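Local structure of disulfide isomerase DsbG N-terminal domain-containing protein (Helicobacter pylori, 3TDG) at residues I150-S155 with R179-G184. The protein probably acts as a periplasmic thiol-disulfide oxidoreductase of the DsbG type, working through a thioredoxin-fold domain. Numbering follows the deposited sequence.
Sequences ILYIVS and RMVVVG
L151, I153 and S155 exchange backbone hydrogen bonds with R179, V181 and V183, zipping two parallel strands together at an axis angle of 16°. Five bonds alternate between the two strands, from R179 N to L151 O (2.8 Å) through to V183 N on S155 O, the last falling just past the end of strand 177-182. CA-H groups such as that of V182 lean on the same carbonyl oxygens. On the face bearing Y152, V154 and V181, the R179 side chain runs across the tyrosine: R179 CB makes a CH-pi contact over the Y152 ring, and the extended chain lets NH1 donate a hydrogen bond to Y152 OH (3.0 Å), which lies near the guanidinium plane. That plane stands 79° from the ring. I150 CD1 rests over one face of the R179 guanidinium, toward its rim, 3.6 Å from R179 NH2, while R179 NE forms a salt bridge with E138. V181 CG2 meets the ring edge at Y152 CD1, and V154 CG1 touches V183 CG1 (3.8 Å). On the other face, the extended M180 side chain brings CE to S155 OG (3.7 Å), which is hydrogen-bonded to Y222. These are neighbouring central strands of the mixed thioredoxin-fold sheet, joined by a helical beta-alpha-beta crossover that includes the CxxC motif C159-C162, probably the redox site.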
ATOM      1  N   ILE A 150     -14.086  25.790 -17.861  1.00 52.31           N
ATOM      2  CA  ILE A 150     -14.172  24.437 -18.417  1.00 51.25           C
ATOM      3  C   ILE A 150     -14.980  23.481 -17.536  1.00 49.64           C
ATOM      4  O   ILE A 150     -14.617  23.238 -16.381  1.00 49.68           O
ATOM      5  CB  ILE A 150     -12.764  23.835 -18.693  1.00 51.16           C
ATOM      6  CG1 ILE A 150     -11.964  24.721 -19.663  1.00 51.90           C
ATOM      7  CG2 ILE A 150     -12.870  22.402 -19.236  1.00 51.55           C
ATOM      8  CD1 ILE A 150     -12.422  24.680 -21.115  1.00 53.69           C
ATOM      9  N   LEU A 151     -16.059  22.941 -18.108  1.00 47.49           N
ATOM     10  CA  LEU A 151     -16.863  21.900 -17.454  1.00 45.49           C
ATOM     11  C   LEU A 151     -16.775  20.566 -18.193  1.00 44.07           C
ATOM     12  O   LEU A 151     -17.250  20.447 -19.315  1.00 43.52           O
ATOM     13  CB  LEU A 151     -18.322  22.347 -17.351  1.00 45.11           C
ATOM     14  CG  LEU A 151     -19.380  21.381 -16.812  1.00 45.49           C
ATOM     15  CD1 LEU A 151     -19.050  20.904 -15.401  1.00 46.08           C
ATOM     16  CD2 LEU A 151     -20.722  22.083 -16.837  1.00 46.29           C
ATOM     17  N   TYR A 152     -16.167  19.579 -17.555  1.00 42.89           N
ATOM     18  CA  TYR A 152     -16.153  18.227 -18.077  1.00 42.29           C
ATOM     19  C   TYR A 152     -17.430  17.491 -17.664  1.00 41.15           C
ATOM     20  O   TYR A 152     -17.825  17.541 -16.497  1.00 40.80           O
ATOM     21  CB  TYR A 152     -14.951  17.466 -17.534  1.00 42.36           C
ATOM     22  CG  TYR A 152     -13.694  17.653 -18.335  1.00 45.07           C
ATOM     23  CD1 TYR A 152     -13.471  16.899 -19.498  1.00 45.80           C
ATOM     24  CD2 TYR A 152     -12.721  18.579 -17.944  1.00 45.26           C
ATOM     25  CE1 TYR A 152     -12.304  17.055 -20.237  1.00 47.38           C
ATOM     26  CE2 TYR A 152     -11.545  18.747 -18.683  1.00 46.65           C
ATOM     27  CZ  TYR A 152     -11.342  17.983 -19.827  1.00 48.64           C
ATOM     28  OH  TYR A 152     -10.190  18.139 -20.577  1.00 50.03           O
ATOM     29  N   ILE A 153     -18.062  16.820 -18.622  1.00 39.08           N
ATOM     30  CA  ILE A 153     -19.229  15.986 -18.357  1.00 37.82           C
ATOM     31  C   ILE A 153     -18.997  14.560 -18.881  1.00 37.19           C
ATOM     32  O   ILE A 153     -18.964  14.340 -20.091  1.00 37.54           O
ATOM     33  CB  ILE A 153     -20.492  16.591 -19.002  1.00 37.51           C
ATOM     34  CG1 ILE A 153     -20.694  18.035 -18.523  1.00 37.22           C
ATOM     35  CG2 ILE A 153     -21.747  15.706 -18.697  1.00 37.41           C
ATOM     36  CD1 ILE A 153     -21.907  18.707 -19.048  1.00 35.53           C
ATOM     37  N   VAL A 154     -18.814  13.602 -17.985  1.00 36.16           N
ATOM     38  CA  VAL A 154     -18.671  12.198 -18.377  1.00 34.59           C
ATOM     39  C   VAL A 154     -20.088  11.624 -18.447  1.00 35.08           C
ATOM     40  O   VAL A 154     -20.852  11.741 -17.489  1.00 34.65           O
ATOM     41  CB  VAL A 154     -17.776  11.409 -17.431  1.00 34.47           C
ATOM     42  CG1 VAL A 154     -17.618   9.940 -17.903  1.00 31.94           C
ATOM     43  CG2 VAL A 154     -16.392  12.087 -17.308  1.00 33.80           C
ATOM     44  N   SER A 155     -20.433  11.056 -19.602  1.00 34.46           N
ATOM     45  CA  SER A 155     -21.815  10.773 -19.955  1.00 34.88           C
ATOM     46  C   SER A 155     -21.923   9.497 -20.812  1.00 35.48           C
ATOM     47  O   SER A 155     -21.117   9.286 -21.729  1.00 34.26           O
ATOM     48  CB  SER A 155     -22.405  11.958 -20.709  1.00 34.83           C
ATOM     49  OG  SER A 155     -23.779  11.745 -21.047  1.00 36.76           O
ATOM     50  N   ARG A 179     -16.790  20.262 -22.104  1.00 42.01           N
ATOM     51  CA  ARG A 179     -16.143  19.126 -22.743  1.00 40.95           C
ATOM     52  C   ARG A 179     -16.884  17.842 -22.381  1.00 40.38           C
ATOM     53  O   ARG A 179     -16.662  17.245 -21.316  1.00 39.85           O
ATOM     54  CB  ARG A 179     -14.670  19.024 -22.354  1.00 40.58           C
ATOM     55  CG  ARG A 179     -13.854  20.238 -22.806  1.00 42.19           C
ATOM     56  CD  ARG A 179     -12.401  20.104 -22.462  1.00 43.19           C
ATOM     57  NE  ARG A 179     -11.683  21.298 -22.908  1.00 46.25           N
ATOM     58  CZ  ARG A 179     -10.497  21.684 -22.456  1.00 44.96           C
ATOM     59  NH1 ARG A 179      -9.863  20.969 -21.536  1.00 44.19           N
ATOM     60  NH2 ARG A 179      -9.943  22.784 -22.943  1.00 45.86           N
ATOM     61  N   MET A 180     -17.762  17.422 -23.280  1.00 39.04           N
ATOM     62  CA  MET A 180     -18.533  16.219 -23.060  1.00 38.67           C
ATOM     63  C   MET A 180     -17.733  14.963 -23.471  1.00 37.57           C
ATOM     64  O   MET A 180     -17.292  14.841 -24.614  1.00 36.84           O
ATOM     65  CB  MET A 180     -19.846  16.318 -23.829  1.00 39.39           C
ATOM     66  CG  MET A 180     -20.868  15.291 -23.391  1.00 42.15           C
ATOM     67  SD  MET A 180     -22.510  15.844 -23.829  1.00 47.72           S
ATOM     68  CE  MET A 180     -23.390  14.284 -23.752  1.00 45.12           C
ATOM     69  N   VAL A 181     -17.555  14.047 -22.525  1.00 35.81           N
ATOM     70  CA  VAL A 181     -16.813  12.817 -22.744  1.00 35.42           C
ATOM     71  C   VAL A 181     -17.825  11.667 -22.768  1.00 35.33           C
ATOM     72  O   VAL A 181     -18.351  11.276 -21.714  1.00 34.99           O
ATOM     73  CB  VAL A 181     -15.768  12.602 -21.626  1.00 35.51           C
ATOM     74  CG1 VAL A 181     -15.005  11.286 -21.810  1.00 34.63           C
ATOM     75  CG2 VAL A 181     -14.789  13.796 -21.571  1.00 36.16           C
ATOM     76  N   VAL A 182     -18.121  11.164 -23.970  1.00 34.60           N
ATOM     77  CA  VAL A 182     -19.183  10.168 -24.160  1.00 34.59           C
ATOM     78  C   VAL A 182     -18.581   8.764 -24.089  1.00 34.66           C
ATOM     79  O   VAL A 182     -17.808   8.361 -24.964  1.00 34.78           O
ATOM     80  CB  VAL A 182     -19.989  10.398 -25.476  1.00 34.36           C
ATOM     81  CG1 VAL A 182     -21.167   9.403 -25.599  1.00 33.81           C
ATOM     82  CG2 VAL A 182     -20.516  11.799 -25.519  1.00 33.38           C
ATOM     83  N   VAL A 183     -18.907   8.049 -23.020  1.00 34.22           N
ATOM     84  CA  VAL A 183     -18.269   6.775 -22.728  1.00 34.77           C
ATOM     85  C   VAL A 183     -19.166   5.583 -23.084  1.00 35.65           C
ATOM     86  O   VAL A 183     -20.392   5.728 -23.203  1.00 35.17           O
ATOM     87  CB  VAL A 183     -17.860   6.675 -21.249  1.00 34.43           C
ATOM     88  CG1 VAL A 183     -16.773   7.722 -20.921  1.00 34.10           C
ATOM     89  CG2 VAL A 183     -19.102   6.851 -20.325  1.00 33.70           C
ATOM     90  N   GLY A 184     -18.542   4.419 -23.232  1.00 36.54           N
ATOM     91  CA  GLY A 184     -19.254   3.163 -23.449  1.00 38.63           C
ATOM     92  C   GLY A 184     -19.250   2.350 -22.169  1.00 40.29           C
ATOM     93  O   GLY A 184     -18.720   1.254 -22.151  1.00 40.64           O
TER